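Long-range contacts in D-ribulose-5-phosphate 3-epimerase, putative (Plasmodium falciparum, PDB 1TQX), which probably interconverts D-ribulose 5-phosphate and D-xylulose 5-phosphate as a metal-dependent 3-epimerase, and binds a zinc ion: residues A[156-161]-A[186-190]; A[131-135]-A[166-171]. Residues are numbered along the deposited sequence.

In the fold
Both contacts join consecutive beta/alpha units of a TIM barrel, and helix 161-170 takes part in each. Interaction 1 joins the loop after strand 141-145, up to the first residue of that helix, to the next helix along the chain, 184-193. Interaction 2 sets the other end of 161-170 against the preceding short helix, 131-134. Their centres lie about 19 Å apart, nearest atoms about 5 Å. Interaction 1 is the one near the active site: the Phe156 side chain is about 4 Å from Gly181, a predicted substrate-binding residue, and about 13 Å from the zinc ion. In interaction 2, Leu167 stays about 12 Å, side chain to side chain, from Asp179, a zinc ligand.

Interaction 1 (A[156-161]-A[186-190]); sequences FMHDMM and TTEIS
Phe156, in extended backbone conformation (phi/psi -57/129), precedes a 3-10 turn at 158-160 that runs into a helix beginning at Met161; facing it, 186-190 is regular helix. CA atoms pair at Phe156-Thr186 (7.2 Å) and Met161-Ser190 (6.7 Å). The main aromatic contact is CH-pi: with chi1 t, the Phe156 ring receives Thr186 CB over one face, 3.7 Å from the centroid and 11° off the normal, while Phe156 CD2 meets Thr186 CG2 at 3.4 Å. These are loop-to-helix contacts on the (beta/alpha)8 barrel, between the loop after strand 141-145 and the helix after strand 175-179, close to the predicted substrate residue Gly181. Apolar packing centres on Ile189 CG2, 4.3 Å from Phe156 CE2 and 4.0 Å from Met161 CG; His158 NE2 approaches it at 3.8 Å. Among polar groups, Ser190 OG donates to Thr186 O (2.9 Å) and lies 3.4 Å from Phe156 CZ; Thr186 OG1 bonds back to Asn183 N and Gly181 O.

Interaction 2 (A[131-135]-A[166-171]); sequences VPILD and FLRKKY
Tyr171 reaches across to helix 131-134, its ring lying against Leu134: Leu134 CB is 3.5 Å from Tyr171 CZ and also 3.5 Å from Tyr171 OH. Tyr171 is the first residue to leave helical angles (phi/psi -129/94) after helix 161-170, yet its N still bonds to Leu167 O (2.8 Å). With chi1 m, it points its hydroxyl to Asp135, where Tyr171 OH donates to Asp135 OD1 at 2.8 Å. A water continues this polar edge, giving a hydrogen bond to Asp135 OD2 (2.8 Å) and accepting one from Lys170 NZ (2.9 Å). The Lys170 chain, t through chi3, passes Val131, with Lys170 CE 3.7 Å from Val131 CG1. The CA register is Val131-Leu167 (9.1 Å) and Leu134-Tyr171 (8.5 Å), a spacing bridged largely by side chains. Val131 CG2 meets the edge of the Phe166 ring at CZ, 4.0 Å away, and deeper in, Leu134 CD1 touches Leu167 CD2 at 3.6 Å. This is helix-to-helix packing on the outside of the TIM barrel: Leu134 and Leu167 both rest on Val142 of strand 141-145, Leu167 also reaches Ile176 of strand 175-179, and Ile133 packs against helix 100-111.

Interaction 1 (A[156-161]-A[186-190])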
ATOM      1  N   PHE A 156      14.813   2.528  -4.361  1.00 29.95           N
ATOM      2  CA  PHE A 156      14.531   1.690  -3.197  1.00 29.42           C
ATOM      3  C   PHE A 156      15.568   1.914  -2.093  1.00 29.69           C
ATOM      4  O   PHE A 156      16.773   1.859  -2.346  1.00 27.05           O
ATOM      5  CB  PHE A 156      14.552   0.224  -3.649  1.00 28.63           C
ATOM      6  CG  PHE A 156      14.334  -0.780  -2.549  1.00 28.42           C
ATOM      7  CD1 PHE A 156      13.053  -1.063  -2.083  1.00 28.94           C
ATOM      8  CD2 PHE A 156      15.410  -1.493  -2.022  1.00 28.45           C
ATOM      9  CE1 PHE A 156      12.846  -2.045  -1.115  1.00 28.41           C
ATOM     10  CE2 PHE A 156      15.214  -2.476  -1.055  1.00 28.97           C
ATOM     11  CZ  PHE A 156      13.929  -2.753  -0.602  1.00 29.10           C
ATOM     12  N   MET A 157      15.098   2.168  -0.874  1.00 27.83           N
ATOM     13  CA  MET A 157      15.989   2.377   0.263  1.00 30.59           C
ATOM     14  C   MET A 157      16.202   1.049   0.978  1.00 30.75           C
ATOM     15  O   MET A 157      15.346   0.600   1.740  1.00 29.64           O
ATOM     16  CB  MET A 157      15.387   3.395   1.230  1.00 29.66           C
ATOM     17  CG  MET A 157      15.244   4.785   0.647  1.00 31.72           C
ATOM     18  SD  MET A 157      14.305   5.890   1.723  1.00 34.06           S
ATOM     19  CE  MET A 157      15.447   6.060   3.113  1.00 35.61           C
ATOM     20  N   HIS A 158      17.348   0.426   0.728  1.00 30.48           N
ATOM     21  CA  HIS A 158      17.660  -0.862   1.334  1.00 32.53           C
ATOM     22  C   HIS A 158      17.734  -0.796   2.860  1.00 30.84           C
ATOM     23  O   HIS A 158      17.532  -1.802   3.538  1.00 29.78           O
ATOM     24  CB  HIS A 158      18.983  -1.393   0.769  1.00 36.95           C
ATOM     25  CG  HIS A 158      19.248  -2.833   1.089  1.00 42.73           C
ATOM     26  ND1 HIS A 158      19.416  -3.294   2.379  1.00 44.67           N
ATOM     27  CD2 HIS A 158      19.377  -3.914   0.284  1.00 44.37           C
ATOM     28  CE1 HIS A 158      19.636  -4.597   2.353  1.00 45.02           C
ATOM     29  NE2 HIS A 158      19.617  -4.998   1.094  1.00 44.61           N
ATOM     30  N   ASP A 159      18.014   0.385   3.400  1.00 30.45           N
ATOM     31  CA  ASP A 159      18.121   0.537   4.846  1.00 31.62           C
ATOM     32  C   ASP A 159      16.777   0.456   5.580  1.00 30.26           C
ATOM     33  O   ASP A 159      16.728   0.545   6.805  1.00 27.48           O
ATOM     34  CB  ASP A 159      18.841   1.848   5.183  1.00 36.53           C
ATOM     35  CG  ASP A 159      18.054   3.077   4.772  1.00 41.28           C
ATOM     36  OD1 ASP A 159      17.342   3.026   3.747  1.00 43.79           O
ATOM     37  OD2 ASP A 159      18.171   4.108   5.469  1.00 44.97           O
ATOM     38  N   MET A 160      15.691   0.277   4.835  1.00 28.62           N
ATOM     39  CA  MET A 160      14.366   0.156   5.446  1.00 28.53           C
ATOM     40  C   MET A 160      14.053  -1.311   5.737  1.00 28.48           C
ATOM     41  O   MET A 160      13.055  -1.621   6.389  1.00 28.35           O
ATOM     42  CB  MET A 160      13.288   0.731   4.513  1.00 27.67           C
ATOM     43  CG  MET A 160      13.354   2.240   4.335  1.00 27.42           C
ATOM     44  SD  MET A 160      12.992   3.118   5.865  1.00 27.79           S
ATOM     45  CE  MET A 160      14.655   3.492   6.499  1.00 27.52           C
ATOM     46  N   MET A 161      14.908  -2.215   5.264  1.00 27.34           N
ATOM     47  CA  MET A 161      14.666  -3.638   5.475  1.00 28.23           C
ATOM     48  C   MET A 161      14.665  -4.052   6.940  1.00 27.45           C
ATOM     49  O   MET A 161      14.070  -5.067   7.300  1.00 27.70           O
ATOM     50  CB  MET A 161      15.679  -4.475   4.689  1.00 28.65           C
ATOM     51  CG  MET A 161      15.511  -4.376   3.183  1.00 27.34           C
ATOM     52  SD  MET A 161      13.821  -4.745   2.640  1.00 28.63           S
ATOM     53  CE  MET A 161      13.105  -3.090   2.613  1.00 25.67           C
ATOM     54  N   THR A 186      14.528  -5.828  -5.951  1.00 23.89           N
ATOM     55  CA  THR A 186      14.192  -5.321  -4.623  1.00 24.34           C
ATOM     56  C   THR A 186      12.970  -6.023  -4.032  1.00 23.43           C
ATOM     57  O   THR A 186      12.723  -5.942  -2.826  1.00 24.89           O
ATOM     58  CB  THR A 186      13.996  -3.785  -4.617  1.00 23.57           C
ATOM     59  OG1 THR A 186      12.948  -3.419  -5.520  1.00 25.29           O
ATOM     60  CG2 THR A 186      15.297  -3.093  -5.042  1.00 24.76           C
ATOM     61  N   THR A 187      12.210  -6.720  -4.872  1.00 23.31           N
ATOM     62  CA  THR A 187      11.063  -7.469  -4.374  1.00 23.07           C
ATOM     63  C   THR A 187      11.635  -8.705  -3.674  1.00 24.19           C
ATOM     64  O   THR A 187      11.188  -9.082  -2.588  1.00 23.50           O
ATOM     65  CB  THR A 187      10.118  -7.914  -5.517  1.00 23.26           C
ATOM     66  OG1 THR A 187       9.381  -6.785  -6.009  1.00 21.73           O
ATOM     67  CG2 THR A 187       9.139  -8.965  -5.019  1.00 21.83           C
ATOM     68  N   GLU A 188      12.634  -9.328  -4.294  1.00 26.15           N
ATOM     69  CA  GLU A 188      13.259 -10.507  -3.703  1.00 27.46           C
ATOM     70  C   GLU A 188      13.888 -10.118  -2.370  1.00 26.25           C
ATOM     71  O   GLU A 188      13.779 -10.847  -1.389  1.00 26.70           O
ATOM     72  CB  GLU A 188      14.334 -11.088  -4.628  1.00 31.75           C
ATOM     73  CG  GLU A 188      14.872 -12.437  -4.135  1.00 37.30           C
ATOM     74  CD  GLU A 188      15.876 -13.082  -5.083  1.00 42.07           C
ATOM     75  OE1 GLU A 188      16.321 -14.214  -4.789  1.00 43.98           O
ATOM     76  OE2 GLU A 188      16.224 -12.465  -6.112  1.00 41.30           O
ATOM     77  N   ILE A 189      14.549  -8.967  -2.342  1.00 26.70           N
ATOM     78  CA  ILE A 189      15.171  -8.491  -1.114  1.00 25.88           C
ATOM     79  C   ILE A 189      14.112  -8.238  -0.039  1.00 26.18           C
ATOM     80  O   ILE A 189      14.279  -8.636   1.116  1.00 25.82           O
ATOM     81  CB  ILE A 189      15.947  -7.181  -1.351  1.00 26.59           C
ATOM     82  CG1 ILE A 189      17.195  -7.456  -2.198  1.00 28.77           C
ATOM     83  CG2 ILE A 189      16.322  -6.548  -0.015  1.00 25.78           C
ATOM     84  CD1 ILE A 189      17.966  -6.201  -2.570  1.00 28.55           C
ATOM     85  N   SER A 190      13.026  -7.569  -0.418  1.00 23.73           N
ATOM     86  CA  SER A 190      11.965  -7.270   0.539  1.00 23.57           C
ATOM     87  C   SER A 190      11.327  -8.538   1.096  1.00 23.54           C
ATOM     88  O   SER A 190      11.091  -8.645   2.298  1.00 25.32           O
ATOM     89  CB  SER A 190      10.902  -6.382  -0.113  1.00 21.79           C
ATOM     90  OG  SER A 190      11.433  -5.099  -0.404  1.00 21.71           O
TER

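Interaction 2 (A[131-135]-A[166-171])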
ATOM      1  N   VAL A 131       4.165  -0.491  17.776  1.00 27.81           N
ATOM      2  CA  VAL A 131       3.829  -1.616  18.643  1.00 28.69           C
ATOM      3  C   VAL A 131       2.507  -1.504  19.415  1.00 29.04           C
ATOM      4  O   VAL A 131       1.682  -2.415  19.368  1.00 29.57           O
ATOM      5  CB  VAL A 131       4.985  -1.913  19.625  1.00 29.22           C
ATOM      6  CG1 VAL A 131       4.594  -3.038  20.576  1.00 30.31           C
ATOM      7  CG2 VAL A 131       6.226  -2.315  18.839  1.00 29.88           C
ATOM      8  N   PRO A 132       2.284  -0.391  20.129  1.00 30.16           N
ATOM      9  CA  PRO A 132       1.025  -0.264  20.875  1.00 30.67           C
ATOM     10  C   PRO A 132      -0.213  -0.457  19.993  1.00 31.81           C
ATOM     11  O   PRO A 132      -1.187  -1.097  20.395  1.00 30.90           O
ATOM     12  CB  PRO A 132       1.110   1.146  21.452  1.00 31.81           C
ATOM     13  CG  PRO A 132       2.586   1.333  21.654  1.00 31.60           C
ATOM     14  CD  PRO A 132       3.154   0.771  20.372  1.00 29.50           C
ATOM     15  N   ILE A 133      -0.169   0.092  18.784  1.00 30.61           N
ATOM     16  CA  ILE A 133      -1.294  -0.027  17.865  1.00 30.52           C
ATOM     17  C   ILE A 133      -1.405  -1.435  17.301  1.00 29.58           C
ATOM     18  O   ILE A 133      -2.490  -2.020  17.268  1.00 28.96           O
ATOM     19  CB  ILE A 133      -1.152   0.943  16.682  1.00 32.96           C
ATOM     20  CG1 ILE A 133      -0.954   2.369  17.197  1.00 34.92           C
ATOM     21  CG2 ILE A 133      -2.397   0.866  15.806  1.00 32.38           C
ATOM     22  CD1 ILE A 133      -0.522   3.353  16.126  1.00 35.72           C
ATOM     23  N   LEU A 134      -0.276  -1.975  16.858  1.00 27.79           N
ATOM     24  CA  LEU A 134      -0.249  -3.307  16.277  1.00 28.70           C
ATOM     25  C   LEU A 134      -0.665  -4.394  17.259  1.00 29.43           C
ATOM     26  O   LEU A 134      -1.221  -5.412  16.856  1.00 29.98           O
ATOM     27  CB  LEU A 134       1.146  -3.612  15.719  1.00 27.82           C
ATOM     28  CG  LEU A 134       1.604  -2.697  14.577  1.00 28.40           C
ATOM     29  CD1 LEU A 134       2.994  -3.103  14.106  1.00 26.88           C
ATOM     30  CD2 LEU A 134       0.605  -2.780  13.432  1.00 25.74           C
ATOM     31  N   ASP A 135      -0.403  -4.181  18.544  1.00 30.58           N
ATOM     32  CA  ASP A 135      -0.766  -5.182  19.541  1.00 32.68           C
ATOM     33  C   ASP A 135      -2.276  -5.333  19.734  1.00 33.61           C
ATOM     34  O   ASP A 135      -2.733  -6.331  20.291  1.00 34.95           O
ATOM     35  CB  ASP A 135      -0.098  -4.871  20.887  1.00 32.31           C
ATOM     36  CG  ASP A 135       1.387  -5.204  20.898  1.00 33.45           C
ATOM     37  OD1 ASP A 135       1.858  -5.917  19.984  1.00 32.45           O
ATOM     38  OD2 ASP A 135       2.086  -4.765  21.834  1.00 33.52           O
ATOM     39  N   PHE A 166      11.872  -6.587  11.606  1.00 28.03           N
ATOM     40  CA  PHE A 166      11.325  -6.365  12.944  1.00 29.29           C
ATOM     41  C   PHE A 166       9.856  -6.784  13.011  1.00 28.85           C
ATOM     42  O   PHE A 166       9.451  -7.525  13.904  1.00 28.77           O
ATOM     43  CB  PHE A 166      11.429  -4.885  13.324  1.00 29.01           C
ATOM     44  CG  PHE A 166      10.728  -4.541  14.610  1.00 31.12           C
ATOM     45  CD1 PHE A 166      11.348  -4.760  15.839  1.00 32.76           C
ATOM     46  CD2 PHE A 166       9.436  -4.020  14.597  1.00 30.75           C
ATOM     47  CE1 PHE A 166      10.690  -4.466  17.038  1.00 33.29           C
ATOM     48  CE2 PHE A 166       8.770  -3.724  15.790  1.00 32.59           C
ATOM     49  CZ  PHE A 166       9.398  -3.946  17.010  1.00 33.00           C
ATOM     50  N   LEU A 167       9.061  -6.296  12.060  1.00 28.72           N
ATOM     51  CA  LEU A 167       7.634  -6.597  12.015  1.00 28.24           C
ATOM     52  C   LEU A 167       7.315  -8.073  11.797  1.00 28.58           C
ATOM     53  O   LEU A 167       6.474  -8.634  12.496  1.00 27.78           O
ATOM     54  CB  LEU A 167       6.955  -5.754  10.926  1.00 27.11           C
ATOM     55  CG  LEU A 167       6.915  -4.239  11.158  1.00 24.72           C
ATOM     56  CD1 LEU A 167       6.542  -3.525   9.872  1.00 23.14           C
ATOM     57  CD2 LEU A 167       5.916  -3.917  12.257  1.00 24.85           C
ATOM     58  N   ARG A 168       7.979  -8.707  10.835  1.00 28.85           N
ATOM     59  CA  ARG A 168       7.715 -10.120  10.568  1.00 30.91           C
ATOM     60  C   ARG A 168       8.064 -11.004  11.759  1.00 32.57           C
ATOM     61  O   ARG A 168       7.357 -11.965  12.057  1.00 33.17           O
ATOM     62  CB  ARG A 168       8.496 -10.601   9.340  1.00 29.25           C
ATOM     63  CG  ARG A 168       8.295 -12.083   9.022  1.00 27.48           C
ATOM     64  CD  ARG A 168       6.816 -12.405   8.827  1.00 29.17           C
ATOM     65  NE  ARG A 168       6.246 -11.712   7.672  1.00 27.54           N
ATOM     66  CZ  ARG A 168       5.054 -11.120   7.671  1.00 28.09           C
ATOM     67  NH1 ARG A 168       4.308 -11.132   8.766  1.00 25.39           N
ATOM     68  NH2 ARG A 168       4.605 -10.522   6.574  1.00 27.91           N
ATOM     69  N   LYS A 169       9.154 -10.677  12.441  1.00 34.85           N
ATOM     70  CA  LYS A 169       9.586 -11.463  13.590  1.00 36.87           C
ATOM     71  C   LYS A 169       8.615 -11.357  14.766  1.00 36.21           C
ATOM     72  O   LYS A 169       8.345 -12.346  15.449  1.00 34.45           O
ATOM     73  CB  LYS A 169      10.982 -11.017  14.035  1.00 38.93           C
ATOM     74  CG  LYS A 169      11.590 -11.876  15.138  1.00 44.08           C
ATOM     75  CD  LYS A 169      13.027 -11.460  15.433  1.00 47.07           C
ATOM     76  CE  LYS A 169      13.680 -12.370  16.469  1.00 49.99           C
ATOM     77  NZ  LYS A 169      12.959 -12.359  17.771  1.00 50.78           N
ATOM     78  N   LYS A 170       8.083 -10.157  14.985  1.00 35.32           N
ATOM     79  CA  LYS A 170       7.163  -9.913  16.089  1.00 35.07           C
ATOM     80  C   LYS A 170       5.712 -10.282  15.782  1.00 34.69           C
ATOM     81  O   LYS A 170       4.977 -10.708  16.671  1.00 33.01           O
ATOM     82  CB  LYS A 170       7.247  -8.439  16.507  1.00 36.88           C
ATOM     83  CG  LYS A 170       6.506  -8.088  17.794  1.00 37.19           C
ATOM     84  CD  LYS A 170       6.807  -6.650  18.206  1.00 37.56           C
ATOM     85  CE  LYS A 170       6.059  -6.252  19.473  1.00 37.85           C
ATOM     86  NZ  LYS A 170       6.483  -7.052  20.655  1.00 37.13           N
ATOM     87  N   TYR A 171       5.305 -10.116  14.529  1.00 33.49           N
ATOM     88  CA  TYR A 171       3.935 -10.420  14.130  1.00 33.04           C
ATOM     89  C   TYR A 171       3.923 -11.325  12.900  1.00 34.42           C
ATOM     90  O   TYR A 171       3.972 -10.844  11.768  1.00 32.88           O
ATOM     91  CB  TYR A 171       3.173  -9.121  13.828  1.00 31.61           C
ATOM     92  CG  TYR A 171       3.257  -8.068  14.911  1.00 29.63           C
ATOM     93  CD1 TYR A 171       4.213  -7.059  14.857  1.00 29.15           C
ATOM     94  CD2 TYR A 171       2.365  -8.069  15.985  1.00 30.10           C
ATOM     95  CE1 TYR A 171       4.279  -6.070  15.841  1.00 28.46           C
ATOM     96  CE2 TYR A 171       2.424  -7.084  16.977  1.00 27.47           C
ATOM     97  CZ  TYR A 171       3.382  -6.088  16.897  1.00 29.20           C
ATOM     98  OH  TYR A 171       3.442  -5.103  17.858  1.00 26.50           O
TER
HETATM   99  O   HOH W   1       4.632  -5.823  22.493  1.00 36.97           O